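Putative conjugative transposon recombinase (Clostridium difficile, PDB 3G13) is a putative serine recombinase of a conjugative transposon, its resolvase-like N-terminal domain probably serving DNA strand exchange by the whole protein. Local coordinates at residues A10-S15 / K26-Y31. Sequence-based numbering, arbitrary orientation.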
loop_
_atom_site.group_PDB
_atom_site.type_symbol
_atom_site.label_atom_id
_atom_site.label_comp_id
_atom_site.label_asym_id
_atom_site.label_seq_id
_atom_site.Cartn_x
_atom_site.Cartn_y
_atom_site.Cartn_z
ATOM N N ALA A 10 8.181 -21.332 -8.609
ATOM C CA ALA A 10 8.092 -20.817 -7.232
ATOM C C ALA A 10 9.314 -19.997 -6.965
ATOM O O ALA A 10 10.404 -20.374 -7.392
ATOM C CB ALA A 10 7.983 -21.947 -6.198
ATOM N N TYR A 11 9.116 -18.870 -6.280
ATOM C CA TYR A 11 10.231 -18.096 -5.737
ATOM C C TYR A 11 10.340 -18.177 -4.218
ATOM O O TYR A 11 9.379 -17.881 -3.502
ATOM C CB TYR A 11 10.213 -16.630 -6.203
ATOM C CG TYR A 11 11.455 -15.954 -5.668
ATOM C CD1 TYR A 11 12.704 -16.184 -6.271
ATOM C CD2 TYR A 11 11.408 -15.179 -4.500
ATOM C CE1 TYR A 11 13.856 -15.646 -5.761
ATOM C CE2 TYR A 11 12.570 -14.605 -3.989
ATOM C CZ TYR A 11 13.801 -14.858 -4.637
ATOM O OH TYR A 11 14.970 -14.318 -4.167
ATOM N N CYS A 12 11.519 -18.570 -3.728
ATOM C CA CYS A 12 11.732 -18.828 -2.300
ATOM C C CYS A 12 12.810 -17.943 -1.684
ATOM O O CYS A 12 13.850 -17.673 -2.315
ATOM C CB CYS A 12 12.133 -20.294 -2.047
ATOM S SG CYS A 12 11.144 -21.546 -2.912
ATOM N N ARG A 13 12.561 -17.507 -0.451
ATOM C CA ARG A 13 13.596 -16.931 0.386
ATOM C C ARG A 13 14.010 -18.018 1.370
ATOM O O ARG A 13 13.148 -18.584 2.057
ATOM C CB ARG A 13 13.104 -15.690 1.129
ATOM C CG ARG A 13 14.196 -15.015 1.942
ATOM C CD ARG A 13 13.689 -13.718 2.562
ATOM N NE ARG A 13 12.734 -13.995 3.635
ATOM C CZ ARG A 13 11.842 -13.131 4.086
ATOM N NH1 ARG A 13 11.755 -11.906 3.569
ATOM N NH2 ARG A 13 11.038 -13.502 5.064
ATOM N N VAL A 14 15.315 -18.327 1.402
ATOM C CA VAL A 14 15.860 -19.414 2.241
ATOM C C VAL A 14 16.422 -18.848 3.539
ATOM O O VAL A 14 17.236 -17.918 3.511
ATOM C CB VAL A 14 16.990 -20.238 1.524
ATOM C CG1 VAL A 14 17.631 -21.262 2.497
ATOM C CG2 VAL A 14 16.437 -20.954 0.324
ATOM N N SER A 15 15.987 -19.422 4.659
ATOM C CA SER A 15 16.440 -18.992 5.985
ATOM C C SER A 15 17.879 -19.386 6.292
ATOM O O SER A 15 18.348 -20.467 5.912
ATOM C CB SER A 15 15.541 -19.536 7.090
ATOM O OG SER A 15 15.875 -18.933 8.339
ATOM N N LYS A 26 15.691 -27.148 1.193
ATOM C CA LYS A 26 15.170 -28.493 0.918
ATOM C C LYS A 26 13.675 -28.631 1.214
ATOM O O LYS A 26 12.944 -29.193 0.381
ATOM C CB LYS A 26 15.928 -29.575 1.698
ATOM C CG LYS A 26 17.336 -29.711 1.259
ATOM C CD LYS A 26 18.004 -30.886 1.953
ATOM C CE LYS A 26 19.483 -30.969 1.589
ATOM N NZ LYS A 26 20.092 -32.166 2.273
ATOM N N SER A 27 13.232 -28.155 2.383
ATOM C CA SER A 27 11.795 -28.209 2.726
ATOM C C SER A 27 10.924 -27.461 1.710
ATOM O O SER A 27 9.863 -27.939 1.334
ATOM C CB SER A 27 11.517 -27.656 4.125
ATOM O OG SER A 27 12.117 -28.473 5.116
ATOM N N GLN A 28 11.366 -26.277 1.287
ATOM C CA GLN A 28 10.643 -25.510 0.291
ATOM C C GLN A 28 10.657 -26.128 -1.098
ATOM O O GLN A 28 9.652 -26.114 -1.788
ATOM C CB GLN A 28 11.149 -24.064 0.245
ATOM C CG GLN A 28 10.801 -23.308 1.516
ATOM C CD GLN A 28 11.140 -21.823 1.408
ATOM O OE1 GLN A 28 10.384 -21.050 0.822
ATOM N NE2 GLN A 28 12.276 -21.427 1.980
ATOM N N VAL A 29 11.800 -26.668 -1.509
ATOM C CA VAL A 29 11.843 -27.434 -2.732
ATOM C C VAL A 29 10.818 -28.586 -2.720
ATOM O O VAL A 29 10.064 -28.762 -3.700
ATOM C CB VAL A 29 13.289 -27.926 -3.076
ATOM C CG1 VAL A 29 13.267 -28.936 -4.237
ATOM C CG2 VAL A 29 14.168 -26.696 -3.468
ATOM N N GLN A 30 10.777 -29.361 -1.635
ATOM C CA GLN A 30 9.789 -30.453 -1.594
ATOM C C GLN A 30 8.342 -29.935 -1.560
ATOM O O GLN A 30 7.488 -30.486 -2.226
ATOM C CB GLN A 30 10.007 -31.393 -0.395
ATOM C CG GLN A 30 11.366 -32.078 -0.368
ATOM C CD GLN A 30 11.398 -33.163 0.687
ATOM O OE1 GLN A 30 10.360 -33.739 1.023
ATOM N NE2 GLN A 30 12.571 -33.444 1.213
ATOM N N TYR A 31 8.087 -28.887 -0.772
ATOM C CA TYR A 31 6.745 -28.341 -0.666
ATOM C C TYR A 31 6.216 -27.940 -2.049
ATOM O O TYR A 31 5.140 -28.398 -2.457
ATOM C CB TYR A 31 6.678 -27.133 0.294
ATOM C CG TYR A 31 5.325 -26.478 0.201
ATOM C CD1 TYR A 31 4.216 -27.058 0.810
ATOM C CD2 TYR A 31 5.138 -25.313 -0.545
ATOM C CE1 TYR A 31 2.937 -26.479 0.671
ATOM C CE2 TYR A 31 3.886 -24.733 -0.673
ATOM C CZ TYR A 31 2.801 -25.308 -0.061
ATOM O OH TYR A 31 1.549 -24.732 -0.184
HETATM O O HOH W 1 9.980 -18.475 0.698
#
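Q28 reaches from helix 25-37 to the backbone of R13 and the side chain of C12 near the end of strand 6-14; these are the helix and first strand of a beta-alpha-beta unit in the resolvase N-terminal domain. Helix 26-31 runs nearly antiparallel to strand 10-14 (160°), as part of the crossover to the parallel strand 42-51, and the axes of these segments approach to 9.4 Å. Because CG of Q28 stands anti to the carbonyl carbon (chi1 -68°) and the chain is extended beyond it, the carboxamide spans the gap, bringing NE2 directly to the strand and OE1 to it through a water. NE2 donates to R13 O at 3.0 Å in a nearly straight bond (174°); the carbonyl oxygen lies in the amide plane of Q28, whereas the donor sits well above the carbonyl plane of R13. NE2 also makes weak bonds to N23 O and S24 O, just ahead of the helical segment. C12 turns toward the helix and supplies the apolar part of the contact, its SG packing alongside Q28 CB at 4.0 Å, while its CB lies 3.4 Å from Q28 OE1. R13 starts away from the helix, and its NH2 forms a salt bridge with E138 of the second subunit. The water completes the bridge between amide and strand, accepting from R13 N at 3.0 Å and donating to Q28 OE1 at 2.6 Å.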